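Local coordinates for glycoside hydrolase family 16 protein (Bacteroides ovatus, PDB 7KR6), which probably hydrolyses glycosidic bonds within beta-glucans as an endo-glucanase and is captured here with a fluoro-sugar oligosaccharide in its cleft, at residues A[65-70]-A[235-240]; A[114-119]-A[264-269]; A[150-155]-A[162-167]. The protein carries 1 engineered substitution. All blocks are in the same frame, centred on the assembly; numbering follows the deposited sequence.

Contact 1 of 3, residues A[65-70]-A[235-240]; sequences QAYDAA and LFNLAV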
loop_
_atom_site.group_PDB
_atom_site.type_symbol
_atom_site.label_atom_id
_atom_site.label_comp_id
_atom_site.label_asym_id
_atom_site.label_seq_id
_atom_site.Cartn_x
_atom_site.Cartn_y
_atom_site.Cartn_z
ATOM N N GLN A 65 8.343 6.504 18.800
ATOM C CA GLN A 65 9.664 6.971 19.286
ATOM C C GLN A 65 9.731 8.492 19.238
ATOM O O GLN A 65 9.171 9.114 18.321
ATOM C CB GLN A 65 10.829 6.422 18.470
ATOM C CG GLN A 65 11.086 7.147 17.148
ATOM C CD GLN A 65 9.981 7.011 16.133
ATOM O OE1 GLN A 65 9.250 6.012 16.122
ATOM N NE2 GLN A 65 9.901 7.995 15.250
ATOM N N ALA A 66 10.483 9.041 20.181
ATOM C CA ALA A 66 11.102 10.370 20.024
ATOM C C ALA A 66 12.416 10.164 19.283
ATOM O O ALA A 66 13.139 9.198 19.539
ATOM C CB ALA A 66 11.314 10.966 21.381
ATOM N N TYR A 67 12.767 11.077 18.401
ATOM C CA TYR A 67 14.124 11.066 17.831
ATOM C C TYR A 67 15.009 12.026 18.638
ATOM O O TYR A 67 14.514 13.156 18.958
ATOM C CB TYR A 67 14.072 11.474 16.364
ATOM C CG TYR A 67 13.512 10.415 15.424
ATOM C CD1 TYR A 67 14.115 9.172 15.351
ATOM C CD2 TYR A 67 12.439 10.676 14.591
ATOM C CE1 TYR A 67 13.672 8.202 14.458
ATOM C CE2 TYR A 67 12.000 9.725 13.685
ATOM C CZ TYR A 67 12.625 8.492 13.613
ATOM O OH TYR A 67 12.181 7.538 12.719
ATOM N N ASP A 68 16.234 11.648 18.880
ATOM C CA ASP A 68 17.196 12.581 19.525
ATOM C C ASP A 68 18.618 12.276 19.120
ATOM O O ASP A 68 18.919 11.230 18.517
ATOM C CB ASP A 68 16.972 12.709 21.021
ATOM C CG ASP A 68 17.309 11.480 21.822
ATOM O OD1 ASP A 68 18.208 10.730 21.412
ATOM O OD2 ASP A 68 16.694 11.328 22.886
ATOM N N ALA A 69 19.484 13.246 19.392
ATOM C CA ALA A 69 20.862 13.158 18.893
ATOM C C ALA A 69 21.600 12.029 19.617
ATOM O O ALA A 69 22.531 11.467 19.038
ATOM C CB ALA A 69 21.541 14.496 19.044
ATOM N N ALA A 70 21.250 11.740 20.871
ATOM C CA ALA A 70 21.974 10.718 21.657
ATOM C C ALA A 70 21.796 9.327 21.039
ATOM O O ALA A 70 22.587 8.423 21.382
ATOM C CB ALA A 70 21.499 10.726 23.088
ATOM N N LEU A 235 18.093 10.040 3.674
ATOM C CA LEU A 235 17.688 9.831 5.063
ATOM C C LEU A 235 17.875 8.376 5.456
ATOM O O LEU A 235 17.749 7.477 4.595
ATOM C CB LEU A 235 16.227 10.189 5.333
ATOM C CG LEU A 235 15.800 11.598 4.935
ATOM C CD1 LEU A 235 15.134 11.599 3.578
ATOM C CD2 LEU A 235 14.890 12.165 5.977
ATOM N N PHE A 236 18.196 8.200 6.745
ATOM C CA PHE A 236 18.165 6.877 7.439
ATOM C C PHE A 236 17.449 7.054 8.762
ATOM O O PHE A 236 17.676 8.044 9.474
ATOM C CB PHE A 236 19.559 6.320 7.738
ATOM C CG PHE A 236 20.431 6.006 6.547
ATOM C CD1 PHE A 236 20.355 4.814 5.853
ATOM C CD2 PHE A 236 21.390 6.932 6.161
ATOM C CE1 PHE A 236 21.221 4.543 4.799
ATOM C CE2 PHE A 236 22.201 6.696 5.067
ATOM C CZ PHE A 236 22.126 5.498 4.392
ATOM N N ASN A 237 16.633 6.077 9.149
ATOM C CA ASN A 237 15.966 6.184 10.479
ATOM C C ASN A 237 15.556 4.803 10.940
ATOM O O ASN A 237 15.443 3.878 10.095
ATOM C CB ASN A 237 14.726 7.071 10.458
ATOM C CG ASN A 237 13.612 6.444 9.658
ATOM O OD1 ASN A 237 13.729 6.276 8.426
ATOM N ND2 ASN A 237 12.650 5.847 10.363
ATOM N N LEU A 238 15.391 4.687 12.245
ATOM C CA LEU A 238 14.799 3.475 12.866
ATOM C C LEU A 238 13.584 3.968 13.643
ATOM O O LEU A 238 13.707 4.445 14.795
ATOM C CB LEU A 238 15.840 2.728 13.704
ATOM C CG LEU A 238 15.325 1.508 14.477
ATOM C CD1 LEU A 238 14.774 0.452 13.533
ATOM C CD2 LEU A 238 16.478 0.902 15.228
ATOM N N ALA A 239 12.404 3.856 13.026
ATOM C CA ALA A 239 11.145 4.225 13.693
ATOM C C ALA A 239 10.726 3.028 14.548
ATOM O O ALA A 239 11.194 1.900 14.274
ATOM C CB ALA A 239 10.078 4.623 12.705
ATOM N N VAL A 240 9.951 3.330 15.588
ATOM C CA VAL A 240 9.313 2.298 16.454
ATOM C C VAL A 240 7.804 2.524 16.446
ATOM O O VAL A 240 7.299 3.618 16.876
ATOM C CB VAL A 240 9.897 2.368 17.873
ATOM C CG1 VAL A 240 9.370 1.229 18.724
ATOM C CG2 VAL A 240 11.414 2.397 17.858
#
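Y67 and N237 meet nearly at right angles, the phenol ring and the carboxamide lying 87° apart, within the beta-jelly-roll characteristic of family 16 glycoside hydrolases. The ring reaches along its axis to strand 235-240, and its OH accepts a bond from N237 ND2 (2.9 Å). The bond is bent, and the hydroxyl lies tilted out of the amide plane. With CG lodged between its backbone N and carbonyl carbon (chi1 68°), N237 turns its other end, OD1, to W130 NE1, so both halves of the amide are engaged and its rotation is fixed. This pair borders the glycan cleft: the N237 side chain lies about 4 Å from the bound fluoroglucose, and W130 belongs to the glycan pocket.

The first torsion of Q65 (chi1 80°) sets its CG over one face of the Y67 ring, toward the rim, and a bend at chi2 carries the amide toward V240. NE2 is held by E63. A239 sits where the two side chains converge, its CB 3.6 Å from Y67 OH. At the far end Q65 OE1 takes the backbone N-H of V240 at 2.8 Å, almost straight, with the donor standing above the carbonyl plane.

Contact 2 of 3, residues A[114-119]-A[264-269]; sequences ASIKLP and MYIDWV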
loop_
_atom_site.group_PDB
_atom_site.type_symbol
_atom_site.label_atom_id
_atom_site.label_comp_id
_atom_site.label_asym_id
_atom_site.label_seq_id
_atom_site.Cartn_x
_atom_site.Cartn_y
_atom_site.Cartn_z
ATOM N N ALA A 114 23.822 1.619 -0.201
ATOM C CA ALA A 114 24.218 1.589 1.211
ATOM C C ALA A 114 24.260 0.142 1.678
ATOM O O ALA A 114 23.430 -0.655 1.222
ATOM C CB ALA A 114 23.308 2.408 2.058
ATOM N N SER A 115 25.177 -0.127 2.590
ATOM C CA SER A 115 25.360 -1.443 3.244
ATOM C C SER A 115 24.809 -1.339 4.668
ATOM O O SER A 115 25.297 -0.497 5.479
ATOM C CB SER A 115 26.812 -1.873 3.219
ATOM O OG SER A 115 27.004 -3.104 3.896
ATOM N N ILE A 116 23.772 -2.130 4.942
ATOM C CA ILE A 116 22.951 -1.986 6.162
ATOM C C ILE A 116 22.758 -3.355 6.801
ATOM O O ILE A 116 22.356 -4.301 6.100
ATOM C CB ILE A 116 21.590 -1.337 5.840
ATOM C CG1 ILE A 116 21.758 -0.016 5.085
ATOM C CG2 ILE A 116 20.780 -1.127 7.095
ATOM C CD1 ILE A 116 20.445 0.605 4.634
ATOM N N LYS A 117 22.906 -3.357 8.113
ATOM C CA LYS A 117 22.573 -4.489 8.998
ATOM C C LYS A 117 21.358 -4.065 9.808
ATOM O O LYS A 117 21.402 -3.046 10.486
ATOM C CB LYS A 117 23.754 -4.846 9.901
ATOM C CG LYS A 117 23.443 -6.068 10.764
ATOM C CD LYS A 117 24.709 -6.683 11.304
ATOM C CE LYS A 117 24.894 -6.414 12.764
ATOM N NZ LYS A 117 26.267 -6.787 13.187
ATOM N N LEU A 118 20.318 -4.889 9.759
ATOM C CA LEU A 118 18.993 -4.557 10.324
ATOM C C LEU A 118 18.763 -5.451 11.536
ATOM O O LEU A 118 19.101 -6.632 11.519
ATOM C CB LEU A 118 17.913 -4.785 9.265
ATOM C CG LEU A 118 17.913 -3.794 8.118
ATOM C CD1 LEU A 118 16.892 -4.176 7.058
ATOM C CD2 LEU A 118 17.706 -2.375 8.644
ATOM N N PRO A 119 18.092 -4.905 12.563
ATOM C CA PRO A 119 17.591 -5.690 13.688
ATOM C C PRO A 119 16.412 -6.541 13.185
ATOM O O PRO A 119 15.781 -6.258 12.158
ATOM C CB PRO A 119 17.066 -4.636 14.664
ATOM C CG PRO A 119 16.606 -3.546 13.746
ATOM C CD PRO A 119 17.590 -3.532 12.595
ATOM N N MET A 264 20.338 -0.391 14.432
ATOM C CA MET A 264 20.450 -0.492 12.970
ATOM C C MET A 264 21.826 0.080 12.607
ATOM O O MET A 264 22.177 1.122 13.140
ATOM C CB MET A 264 19.330 0.329 12.343
ATOM C CG MET A 264 19.459 0.604 10.888
ATOM S SD MET A 264 18.005 1.591 10.369
ATOM C CE MET A 264 18.313 1.800 8.632
ATOM N N TYR A 265 22.561 -0.609 11.752
ATOM C CA TYR A 265 23.960 -0.266 11.402
ATOM C C TYR A 265 24.092 0.032 9.914
ATOM O O TYR A 265 23.657 -0.764 9.046
ATOM C CB TYR A 265 24.876 -1.440 11.719
ATOM C CG TYR A 265 24.848 -1.955 13.140
ATOM C CD1 TYR A 265 25.659 -1.407 14.111
ATOM C CD2 TYR A 265 24.062 -3.044 13.498
ATOM C CE1 TYR A 265 25.663 -1.896 15.406
ATOM C CE2 TYR A 265 24.060 -3.544 14.788
ATOM C CZ TYR A 265 24.905 -2.998 15.733
ATOM O OH TYR A 265 24.898 -3.485 17.013
ATOM N N ILE A 266 24.752 1.154 9.573
ATOM C CA ILE A 266 25.064 1.522 8.163
ATOM C C ILE A 266 26.597 1.595 8.048
ATOM O O ILE A 266 27.208 2.453 8.702
ATOM C CB ILE A 266 24.368 2.812 7.697
ATOM C CG1 ILE A 266 22.846 2.779 7.878
ATOM C CG2 ILE A 266 24.683 3.068 6.248
ATOM C CD1 ILE A 266 22.333 3.147 9.251
ATOM N N ASP A 267 27.157 0.673 7.291
ATOM C CA ASP A 267 28.645 0.559 7.172
ATOM C C ASP A 267 29.130 1.660 6.245
ATOM O O ASP A 267 30.239 2.210 6.486
ATOM C CB ASP A 267 29.049 -0.782 6.593
ATOM C CG ASP A 267 30.534 -1.101 6.693
ATOM O OD1 ASP A 267 31.249 -0.285 7.313
ATOM O OD2 ASP A 267 30.932 -2.147 6.175
ATOM N N TRP A 268 28.353 1.976 5.230
ATOM C CA TRP A 268 28.773 2.952 4.190
ATOM C C TRP A 268 27.577 3.290 3.322
ATOM O O TRP A 268 26.597 2.533 3.259
ATOM C CB TRP A 268 29.962 2.454 3.341
ATOM C CG TRP A 268 29.825 1.108 2.705
ATOM C CD1 TRP A 268 30.428 -0.052 3.126
ATOM C CD2 TRP A 268 29.091 0.758 1.525
ATOM N NE1 TRP A 268 30.121 -1.073 2.284
ATOM C CE2 TRP A 268 29.331 -0.605 1.276
ATOM C CE3 TRP A 268 28.289 1.469 0.627
ATOM C CZ2 TRP A 268 28.758 -1.299 0.216
ATOM C CZ3 TRP A 268 27.714 0.787 -0.423
ATOM C CH2 TRP A 268 27.939 -0.575 -0.619
ATOM N N VAL A 269 27.646 4.460 2.719
ATOM C CA VAL A 269 26.708 4.887 1.655
ATOM C C VAL A 269 27.561 5.525 0.573
ATOM O O VAL A 269 28.564 6.195 0.894
ATOM C CB VAL A 269 25.582 5.783 2.202
ATOM C CG1 VAL A 269 26.073 6.998 2.965
ATOM C CG2 VAL A 269 24.592 6.182 1.100
HETATM O O HOH W 1 29.412 -3.908 4.784
#
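K117 and Y265 form the most regular part of this antiparallel strand pair: K117 N bonds to Y265 O at 2.9 Å and Y265 N returns to K117 O at 3.0 Å, both donors in the carbonyl planes. Toward the other end a beta bulge interrupts the pairing. D267 N and W268 O both serve S115, so two residues of 264-269 stand opposite one of 114-119.

The side facing the jelly-roll interior is buried and wholly apolar. I116 and I266 run side by side, CG1 to CG1 at 4.1 Å, while the extended chain of M264 crosses obliquely to bring its CE to I116 CG2. A114 meets V269, and F236 of strand 232-240 packs against A114, I116 and I266. L118 and P119 continue this surface along M264 toward strand 125-133.

The outer side is partly exposed, more polar and hydrated. K117 starts out extended, CG anti to the backbone N (chi1 -177°), then bends at chi3, passing its CE alongside the Y265 ring, 3.5 Å from CD2, before NZ forms a salt bridge with D77. The bulge probably helps to turn the W268 indole over S115, whose CB makes a CH-pi contact 3.7 Å from the centroid of the five-membered ring; K270 adds a cation-pi contact to the indole. Beside it a water joins S115 OG to D267 OD2, 2.7 Å from each.

Hydrocarbon packing thus secures the inner face, whereas the partly exposed face relies on aliphatic carbons laid against aromatic rings, with its charged groups paired or hydrated. D77 would be expected to favour the protonated form of K117.

Contact 3 of 3, residues A[150-155]-A[162-167]; sequences MGEQSG and EKQVNT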
loop_
_atom_site.group_PDB
_atom_site.type_symbol
_atom_site.label_atom_id
_atom_site.label_comp_id
_atom_site.label_asym_id
_atom_site.label_seq_id
_atom_site.Cartn_x
_atom_site.Cartn_y
_atom_site.Cartn_z
ATOM N N MET A 150 11.493 -2.035 6.133
ATOM C CA MET A 150 10.962 -3.336 6.644
ATOM C C MET A 150 10.104 -3.037 7.857
ATOM O O MET A 150 10.133 -1.923 8.412
ATOM C CB MET A 150 12.096 -4.295 6.990
ATOM C CG MET A 150 12.931 -4.622 5.790
ATOM S SD MET A 150 14.068 -5.991 5.981
ATOM C CE MET A 150 12.932 -7.358 5.730
ATOM N N GLY A 151 9.305 -4.019 8.263
ATOM C CA GLY A 151 8.482 -3.846 9.476
ATOM C C GLY A 151 6.996 -3.758 9.171
ATOM O O GLY A 151 6.215 -3.502 10.108
ATOM N N GLU A 152 6.554 -3.868 7.915
ATOM C CA GLU A 152 5.132 -3.601 7.565
ATOM C C GLU A 152 4.194 -4.580 8.282
ATOM O O GLU A 152 4.585 -5.755 8.459
ATOM C CB GLU A 152 4.939 -3.677 6.053
ATOM C CG GLU A 152 3.674 -2.997 5.552
ATOM C CD GLU A 152 2.477 -3.929 5.414
ATOM O OE1 GLU A 152 1.356 -3.472 5.553
ATOM O OE2 GLU A 152 2.687 -5.141 5.262
ATOM N N GLN A 153 3.000 -4.098 8.649
ATOM C CA GLN A 153 1.916 -4.865 9.347
ATOM C C GLN A 153 1.769 -6.280 8.745
ATOM O O GLN A 153 1.743 -7.252 9.515
ATOM C CB GLN A 153 0.599 -4.092 9.210
ATOM C CG GLN A 153 -0.613 -4.742 9.861
ATOM C CD GLN A 153 -1.815 -3.817 9.865
ATOM O OE1 GLN A 153 -1.701 -2.616 9.697
ATOM N NE2 GLN A 153 -2.985 -4.374 10.087
ATOM N N SER A 154 1.623 -6.414 7.436
ATOM C CA SER A 154 1.257 -7.733 6.820
ATOM C C SER A 154 2.412 -8.737 6.957
ATOM O O SER A 154 2.129 -9.950 7.099
ATOM C CB SER A 154 0.817 -7.596 5.368
ATOM O OG SER A 154 1.945 -7.361 4.538
ATOM N N GLY A 155 3.664 -8.263 7.033
ATOM C CA GLY A 155 4.858 -9.105 7.237
ATOM C C GLY A 155 4.728 -9.916 8.514
ATOM O O GLY A 155 5.216 -11.059 8.548
ATOM N N GLU A 162 11.204 -11.110 8.353
ATOM C CA GLU A 162 12.661 -11.016 8.117
ATOM C C GLU A 162 12.947 -10.848 6.623
ATOM O O GLU A 162 14.099 -10.490 6.298
ATOM C CB GLU A 162 13.419 -12.224 8.678
ATOM C CG GLU A 162 13.357 -12.259 10.189
ATOM C CD GLU A 162 14.288 -13.282 10.815
ATOM O OE1 GLU A 162 15.216 -13.766 10.122
ATOM O OE2 GLU A 162 14.126 -13.530 12.015
ATOM N N LYS A 163 11.994 -11.153 5.761
ATOM C CA LYS A 163 12.199 -11.162 4.302
ATOM C C LYS A 163 11.377 -10.083 3.599
ATOM O O LYS A 163 11.719 -9.773 2.441
ATOM C CB LYS A 163 11.873 -12.522 3.698
ATOM C CG LYS A 163 12.788 -13.625 4.201
ATOM C CD LYS A 163 12.667 -14.896 3.428
ATOM C CE LYS A 163 13.284 -16.076 4.159
ATOM N NZ LYS A 163 12.991 -17.319 3.398
ATOM N N GLN A 164 10.343 -9.537 4.226
ATOM C CA GLN A 164 9.358 -8.694 3.509
ATOM C C GLN A 164 9.857 -7.252 3.431
ATOM O O GLN A 164 9.966 -6.566 4.480
ATOM C CB GLN A 164 7.986 -8.754 4.155
ATOM C CG GLN A 164 6.996 -8.021 3.284
ATOM C CD GLN A 164 5.646 -7.964 3.934
ATOM O OE1 GLN A 164 5.000 -8.997 4.109
ATOM N NE2 GLN A 164 5.279 -6.767 4.333
ATOM N N VAL A 165 10.083 -6.799 2.205
ATOM C CA VAL A 165 10.571 -5.435 1.953
ATOM C C VAL A 165 9.465 -4.646 1.269
ATOM O O VAL A 165 8.781 -5.171 0.378
ATOM C CB VAL A 165 11.832 -5.440 1.087
ATOM C CG1 VAL A 165 12.262 -4.029 0.765
ATOM C CG2 VAL A 165 12.955 -6.195 1.766
ATOM N N ASN A 166 9.387 -3.385 1.633
ATOM C CA ASN A 166 8.452 -2.410 1.056
ATOM C C ASN A 166 9.279 -1.334 0.365
ATOM O O ASN A 166 10.284 -0.920 0.939
ATOM C CB ASN A 166 7.580 -1.863 2.177
ATOM C CG ASN A 166 6.398 -2.791 2.432
ATOM O OD1 ASN A 166 6.530 -3.877 3.051
ATOM N ND2 ASN A 166 5.247 -2.390 1.905
ATOM N N THR A 167 8.907 -0.961 -0.821
ATOM C CA THR A 167 9.521 0.200 -1.498
ATOM C C THR A 167 8.366 1.074 -1.998
ATOM O O THR A 167 7.273 0.539 -2.306
ATOM C CB THR A 167 10.492 -0.278 -2.569
ATOM O OG1 THR A 167 11.102 0.879 -3.162
ATOM C CG2 THR A 167 9.793 -1.061 -3.656
HETATM O O HOH W 2 9.363 -6.762 7.269
HETATM O O HOH W 3 7.934 -4.683 5.245
HETATM O O HOH W 4 2.625 -10.071 3.535
#
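Q164 stretches out from its strand, CG anti to the backbone N (chi1 -173°), and lays its amide against G155, OE1 coming to 3.1 Å from G155 CA; a glycine here leaves room for that approach. The other end of the amide points to E152. Carboxylate and amide are nearly coplanar, 24° apart, and Q164 NE2 donates to the anti lone pair of E152 OE2 at 3.2 Å. The same oxygen receives S154 N at 2.7 Å from above the carboxylate plane, so E152 ties the turn at 153-155 to the strand. N166 OD1 packs against E152 CB and takes a weak bond from Q164 NE2.

Three waters join the segments. One accepts from G151 N and lies within bonding distance of Q164 O, a second accepts from E152 N and lies equally near Q164 O and N166 OD1, and a third donates to S154 OG and Q164 OE1.

At the other end M150 curls at chi3 (80°), bringing CE to 3.3 Å from Q164 O, with E162 O and V165 CG2 close by. These residues close the connection between strands 144-150, which bears the glycan-pocket residues E144 and D146, and 164-171. Strand 179-186 flanks the latter, its N186 and K184 touching Q164 and N166, while V165 turns to I212 and F217 of strands 207-212 and 215-221.

In the fold
Contact 1 is wholly buried, and contacts 2 and 3 are partly so. Strand 93-107 pairs with both 66-67 and 232-240, and contact 1 is made by the Q65 and Y67 side chains rather than by strand pairing; contact 2 is direct strand pairing. They share an interior, where F236 of contact 1 reaches contact 2 and M264 SD lies against N237 O. Contact 3 has its centre 17 Å from that of contact 2, which it touches through L118 and M150, but stays about 7 Å from contact 1 at the nearest atoms. Its chemistry follows its more peripheral place, with a carboxylate, amides and waters binding a loop, whereas contact 2 is apolar inside and contact 1 borders the glycan cleft.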